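Local coordinates for hypothetical membrane protein (Corynebacterium glutamicum, PDB 6JS9) that binds heme through its N-terminal HtaA domain, the part described here, and probably passes it on within the corynebacterial heme-uptake machinery, at residues A[11-16]-A[47-52]; A[66-71]-A[90-95]. One frame throughout, in Å; residues are numbered along the deposited sequence.

Contact 1. Residues A[11-16]-A[47-52]; sequences GSLNWG and FAFTPR
Three backbone hydrogen bonds tie residues 11-16 to residues 47-52 as antiparallel neighbours. Leu-13 and Phe-49 form a hydrogen-bonded pair: Phe-49 N gives to Leu-13 O at 2.8 Å, and Leu-13 N returns a more bent bond to Phe-49 O, each donor lying in the plane of the carbonyl it meets. Past the non-hydrogen-bonded pair Asn-14 and Ala-48, Trp-15 N reaches Phe-47 O at 2.7 Å from above the carbonyl plane. The same three carbonyls also take CA-H...O contacts, so each oxygen is held twice.

Asn-14 shares a face with Ala-48, and Ser-12 OG (chi1 69°) donates to Asn-14 OD1 at 2.8 Å from above the amide plane. With Asn-14 CG anti to the carbonyl carbon (chi1 -60°), this bond holds OD1 toward Ala-48 CB, 3.3 Å away.

Leu-13 and Phe-49 make one loose apolar contact on the face they share, CG to CD2 4.5 Å. Backbone carbonyls meet carbon nearby: Trp-15 O approaches the Phe-49 ring edge in plane, 3.6 Å from CE2, and Gly-11 O abuts Pro-51 CD. Gly-16 CA sits over a face of the Phe-47 ring, 4.2 Å from its centroid, as a CH-pi contact.

The pairing joins strands 11-14 and 48-58 in the curled antiparallel sheet of the HtaA domain; the Trp-15 side chain lies about 9 Å from that of heme-binding Tyr-167, and its NE1 is hydrogen-bonded to Asp-174 O. Strand 11-14 is also bonded to strand 177-183, strand 48-58 is flanked by strand 63-79, and Leu-13 and Phe-49 pack on Phe-68 and Ile-92.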
loop_
_atom_site.group_PDB
_atom_site.type_symbol
_atom_site.label_atom_id
_atom_site.label_comp_id
_atom_site.label_asym_id
_atom_site.label_seq_id
_atom_site.Cartn_x
_atom_site.Cartn_y
_atom_site.Cartn_z
ATOM N N GLY A 11 14.900 -5.153 -6.722
ATOM C CA GLY A 11 14.606 -4.744 -5.365
ATOM C C GLY A 11 13.138 -4.926 -5.062
ATOM O O GLY A 11 12.399 -5.575 -5.807
ATOM N N SER A 12 12.704 -4.329 -3.951
ATOM C CA SER A 12 11.302 -4.447 -3.565
ATOM C C SER A 12 10.930 -3.365 -2.567
ATOM O O SER A 12 11.746 -2.943 -1.744
ATOM C CB SER A 12 11.003 -5.824 -2.961
ATOM O OG SER A 12 11.636 -5.953 -1.697
ATOM N N LEU A 13 9.678 -2.932 -2.644
ATOM C CA LEU A 13 9.050 -2.204 -1.558
ATOM C C LEU A 13 8.465 -3.214 -0.581
ATOM O O LEU A 13 7.692 -4.091 -0.979
ATOM C CB LEU A 13 7.960 -1.271 -2.087
ATOM C CG LEU A 13 6.952 -0.713 -1.077
ATOM C CD1 LEU A 13 7.649 0.199 -0.066
ATOM C CD2 LEU A 13 5.858 0.049 -1.806
ATOM N N ASN A 14 8.858 -3.102 0.687
ATOM C CA ASN A 14 8.409 -3.988 1.747
ATOM C C ASN A 14 7.487 -3.182 2.658
ATOM O O ASN A 14 7.943 -2.258 3.338
ATOM C CB ASN A 14 9.590 -4.560 2.532
ATOM C CG ASN A 14 10.540 -5.359 1.674
ATOM O OD1 ASN A 14 10.166 -5.900 0.631
ATOM N ND2 ASN A 14 11.788 -5.447 2.117
ATOM N N TRP A 15 6.196 -3.525 2.671
ATOM C CA TRP A 15 5.214 -2.742 3.428
ATOM C C TRP A 15 3.931 -3.538 3.577
ATOM O O TRP A 15 3.292 -3.853 2.570
ATOM C CB TRP A 15 4.921 -1.420 2.724
ATOM C CG TRP A 15 4.106 -0.433 3.514
ATOM C CD1 TRP A 15 4.432 0.120 4.717
ATOM C CD2 TRP A 15 2.859 0.171 3.124
ATOM N NE1 TRP A 15 3.452 1.007 5.115
ATOM C CE2 TRP A 15 2.489 1.068 4.144
ATOM C CE3 TRP A 15 2.026 0.040 2.008
ATOM C CZ2 TRP A 15 1.308 1.815 4.093
ATOM C CZ3 TRP A 15 0.860 0.795 1.948
ATOM C CH2 TRP A 15 0.509 1.663 2.991
ATOM N N GLY A 16 3.530 -3.819 4.818
ATOM C CA GLY A 16 2.305 -4.561 5.062
ATOM C C GLY A 16 1.165 -3.682 5.540
ATOM O O GLY A 16 0.334 -4.124 6.335
ATOM N N PHE A 47 4.831 -7.034 3.354
ATOM C CA PHE A 47 4.573 -7.458 1.982
ATOM C C PHE A 47 5.552 -6.841 0.990
ATOM O O PHE A 47 5.763 -5.626 0.980
ATOM C CB PHE A 47 3.144 -7.089 1.604
ATOM C CG PHE A 47 2.112 -7.665 2.535
ATOM C CD1 PHE A 47 2.380 -8.821 3.260
ATOM C CD2 PHE A 47 0.878 -7.066 2.672
ATOM C CE1 PHE A 47 1.440 -9.362 4.120
ATOM C CE2 PHE A 47 -0.074 -7.608 3.531
ATOM C CZ PHE A 47 0.215 -8.760 4.249
ATOM N N ALA A 48 6.137 -7.693 0.149
ATOM C CA ALA A 48 7.193 -7.308 -0.783
ATOM C C ALA A 48 6.626 -7.179 -2.197
ATOM O O ALA A 48 6.087 -8.148 -2.746
ATOM C CB ALA A 48 8.327 -8.331 -0.755
ATOM N N PHE A 49 6.757 -5.989 -2.781
ATOM C CA PHE A 49 6.305 -5.692 -4.137
ATOM C C PHE A 49 7.505 -5.363 -5.025
ATOM O O PHE A 49 8.308 -4.486 -4.687
ATOM C CB PHE A 49 5.324 -4.515 -4.133
ATOM C CG PHE A 49 4.179 -4.682 -3.150
ATOM C CD1 PHE A 49 3.008 -5.347 -3.524
ATOM C CD2 PHE A 49 4.279 -4.185 -1.863
ATOM C CE1 PHE A 49 1.944 -5.505 -2.622
ATOM C CE2 PHE A 49 3.207 -4.342 -0.950
ATOM C CZ PHE A 49 2.047 -5.004 -1.338
ATOM N N THR A 50 7.617 -6.071 -6.198
ATOM C CA THR A 50 8.734 -5.855 -7.110
ATOM C C THR A 50 8.416 -4.743 -8.112
ATOM O O THR A 50 7.256 -4.562 -8.488
ATOM C CB THR A 50 9.056 -7.141 -7.867
ATOM O OG1 THR A 50 7.937 -7.504 -8.684
ATOM C CG2 THR A 50 9.363 -8.259 -6.896
ATOM N N PRO A 51 9.429 -3.988 -8.565
ATOM C CA PRO A 51 9.178 -2.929 -9.559
ATOM C C PRO A 51 8.756 -3.513 -10.902
ATOM O O PRO A 51 9.296 -4.521 -11.363
ATOM C CB PRO A 51 10.530 -2.208 -9.681
ATOM C CG PRO A 51 11.422 -2.805 -8.626
ATOM C CD PRO A 51 10.863 -4.133 -8.252
ATOM N N ARG A 52 7.796 -2.857 -11.543
ATOM C CA ARG A 52 7.282 -3.334 -12.822
ATOM C C ARG A 52 8.187 -2.908 -13.979
ATOM O O ARG A 52 8.635 -1.762 -14.042
ATOM C CB ARG A 52 5.870 -2.795 -13.036
ATOM C CG ARG A 52 4.936 -3.749 -13.719
ATOM C CD ARG A 52 3.569 -3.131 -13.828
ATOM N NE ARG A 52 2.628 -3.665 -12.849
ATOM C CZ ARG A 52 1.497 -3.048 -12.519
ATOM N NH1 ARG A 52 1.206 -1.884 -13.082
ATOM N NH2 ARG A 52 0.666 -3.581 -11.628
#

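Contact 2. Residues A[66-71]-A[90-95]; sequences VEFNGS and SDIKMV
Strands 66-68 and 92-95 run antiparallel, their axes 4.8 Å apart at an angle of 160°, with Val-66 and Met-94 as a hydrogen-bonded pair joined by two nearly straight bonds and Phe-68 N donating almost along the C=O axis of Ile-92, N to O 3.0 Å. Between Phe-68 and Ser-71 the backbones separate locally, where the second segment turns a corner at Asp-91, and two waters bridge them. Water 2 donates to Phe-68 O and Gly-70 O, both at 2.7 Å, and accepts from Ile-92 N; water 1 links Phe-68 O to Ile-92 O. The chains meet again where the CB atoms of Ser-71 and Ser-90 touch.

Side by side on one face, Glu-67 and Lys-93 extend in the same direction. Glu-67 CG meets Lys-93 CG at 3.9 Å. The ion pair at their tips is long, Glu-67 OE2 to Lys-93 NZ 4.0 Å, and each charge has a further weak partner, Arg-52 for Glu-67 and Asp-128 for Lys-93. Phe-68 points toward the partner strand and presents its ring edge: CE1 lies 3.9 Å from Met-94 CB, and Ile-92 O approaches in the ring plane. Only CB of Met-94 touches the ring; the extended chain then leads away from strand 66-68. Ile-92 CD1 reaches Gly-70 O at 3.6 Å.

These segments belong to the hairpin of strands 63-79 and 82-97. Strand 48-58 borders it on one side, with Phe-49 against Phe-68 and Ile-92; on the other, strand 100-110 brings Val-105 to Ile-92 and Ala-101 and Leu-103 to Met-94.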
loop_
_atom_site.group_PDB
_atom_site.type_symbol
_atom_site.label_atom_id
_atom_site.label_comp_id
_atom_site.label_asym_id
_atom_site.label_seq_id
_atom_site.Cartn_x
_atom_site.Cartn_y
_atom_site.Cartn_z
ATOM N N VAL A 66 7.636 4.996 -9.337
ATOM C CA VAL A 66 7.905 3.590 -9.620
ATOM C C VAL A 66 6.623 2.796 -9.402
ATOM O O VAL A 66 6.042 2.822 -8.306
ATOM C CB VAL A 66 9.051 3.039 -8.764
ATOM C CG1 VAL A 66 9.301 1.580 -9.108
ATOM C CG2 VAL A 66 10.306 3.858 -8.982
ATOM N N GLU A 67 6.177 2.099 -10.446
ATOM C CA GLU A 67 5.023 1.217 -10.353
ATOM C C GLU A 67 5.495 -0.182 -9.979
ATOM O O GLU A 67 6.550 -0.630 -10.436
ATOM C CB GLU A 67 4.269 1.180 -11.681
ATOM C CG GLU A 67 3.675 2.518 -12.084
ATOM C CD GLU A 67 2.938 2.441 -13.403
ATOM O OE1 GLU A 67 3.064 1.408 -14.103
ATOM O OE2 GLU A 67 2.224 3.409 -13.733
ATOM N N PHE A 68 4.704 -0.870 -9.159
ATOM C CA PHE A 68 5.066 -2.167 -8.598
ATOM C C PHE A 68 4.081 -3.248 -9.023
ATOM O O PHE A 68 2.911 -2.972 -9.300
ATOM C CB PHE A 68 5.107 -2.106 -7.059
ATOM C CG PHE A 68 6.243 -1.286 -6.525
ATOM C CD1 PHE A 68 6.107 0.085 -6.358
ATOM C CD2 PHE A 68 7.461 -1.884 -6.218
ATOM C CE1 PHE A 68 7.163 0.860 -5.891
ATOM C CE2 PHE A 68 8.527 -1.123 -5.743
ATOM C CZ PHE A 68 8.372 0.254 -5.577
ATOM N N ASN A 69 4.575 -4.486 -9.083
ATOM C CA ASN A 69 3.718 -5.653 -9.211
ATOM C C ASN A 69 3.169 -6.042 -7.852
ATOM O O ASN A 69 3.890 -6.014 -6.850
ATOM C CB ASN A 69 4.493 -6.836 -9.781
ATOM C CG ASN A 69 4.845 -6.638 -11.228
ATOM O OD1 ASN A 69 3.970 -6.364 -12.057
ATOM N ND2 ASN A 69 6.128 -6.757 -11.546
ATOM N N GLY A 70 1.904 -6.421 -7.821
ATOM C CA GLY A 70 1.337 -7.072 -6.655
ATOM C C GLY A 70 -0.017 -6.519 -6.267
ATOM O O GLY A 70 -0.401 -5.408 -6.634
ATOM N N SER A 71 -0.757 -7.317 -5.495
ATOM C CA SER A 71 -2.032 -6.885 -4.929
ATOM C C SER A 71 -2.202 -7.520 -3.557
ATOM O O SER A 71 -1.573 -8.535 -3.246
ATOM C CB SER A 71 -3.211 -7.259 -5.833
ATOM O OG SER A 71 -3.315 -8.670 -5.943
ATOM N N SER A 90 -4.445 -2.652 -5.150
ATOM C CA SER A 90 -3.615 -3.000 -6.308
ATOM C C SER A 90 -3.023 -1.737 -6.929
ATOM O O SER A 90 -3.264 -0.619 -6.464
ATOM C CB SER A 90 -4.416 -3.769 -7.358
ATOM O OG SER A 90 -5.387 -2.929 -7.955
ATOM N N ASP A 91 -2.250 -1.935 -8.003
ATOM C CA ASP A 91 -1.584 -0.856 -8.738
ATOM C C ASP A 91 -0.838 0.070 -7.780
ATOM O O ASP A 91 -1.033 1.287 -7.756
ATOM C CB ASP A 91 -2.581 -0.086 -9.604
ATOM C CG ASP A 91 -3.187 -0.944 -10.697
ATOM O OD1 ASP A 91 -2.445 -1.379 -11.617
ATOM O OD2 ASP A 91 -4.409 -1.204 -10.614
ATOM N N ILE A 92 0.001 -0.542 -6.953
ATOM C CA ILE A 92 0.785 0.192 -5.970
ATOM C C ILE A 92 1.877 0.973 -6.692
ATOM O O ILE A 92 2.570 0.436 -7.569
ATOM C CB ILE A 92 1.358 -0.792 -4.935
ATOM C CG1 ILE A 92 0.205 -1.396 -4.114
ATOM C CG2 ILE A 92 2.413 -0.134 -4.051
ATOM C CD1 ILE A 92 0.219 -2.901 -4.056
ATOM N N LYS A 93 2.010 2.257 -6.345
ATOM C CA LYS A 93 3.009 3.157 -6.906
ATOM C C LYS A 93 3.677 3.927 -5.780
ATOM O O LYS A 93 3.053 4.251 -4.773
ATOM C CB LYS A 93 2.387 4.170 -7.885
ATOM C CG LYS A 93 1.606 3.538 -9.000
ATOM C CD LYS A 93 0.810 4.559 -9.775
ATOM C CE LYS A 93 -0.219 3.830 -10.628
ATOM N NZ LYS A 93 -0.880 4.708 -11.639
ATOM N N MET A 94 4.947 4.242 -5.959
ATOM C CA MET A 94 5.638 5.134 -5.040
ATOM C C MET A 94 6.097 6.355 -5.821
ATOM O O MET A 94 6.808 6.222 -6.825
ATOM C CB MET A 94 6.809 4.425 -4.365
ATOM C CG MET A 94 7.195 5.047 -3.056
ATOM S SD MET A 94 8.121 3.889 -2.042
ATOM C CE MET A 94 8.584 4.982 -0.705
ATOM N N VAL A 95 5.653 7.535 -5.389
ATOM C CA VAL A 95 5.985 8.807 -6.030
ATOM C C VAL A 95 6.982 9.529 -5.130
ATOM O O VAL A 95 6.653 9.883 -3.987
ATOM C CB VAL A 95 4.737 9.672 -6.270
ATOM C CG1 VAL A 95 5.098 10.934 -7.077
ATOM C CG2 VAL A 95 3.650 8.877 -6.983
HETATM O O HOH W 1 1.383 -0.283 -10.194
HETATM O O HOH W 2 0.730 -3.246 -7.702
#

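Overall arrangement
Both contacts are partly buried antiparallel pairings in one sheet, their centres 8 Å apart, and strands 48-58 and 63-79 join them as neighbours. Thr-50 O to Asn-69 N and Arg-52 N to Glu-67 O are probable backbone hydrogen bonds between them, and Arg-52 NE adds a side-chain bond to Asn-69 OD1. Leu-13 and Phe-49 of contact 1 pack with Phe-68 and Ile-92 of contact 2 in one apolar core. The partly exposed sides differ: a neutral Ser-Asn pair in contact 1, a loose Glu-Lys pair in contact 2. Contact 1 is joined by direct backbone bonds, whereas contact 2 opens into a water-bridged stretch. Gly-16 of contact 1 lies about 12 Å from the heme group.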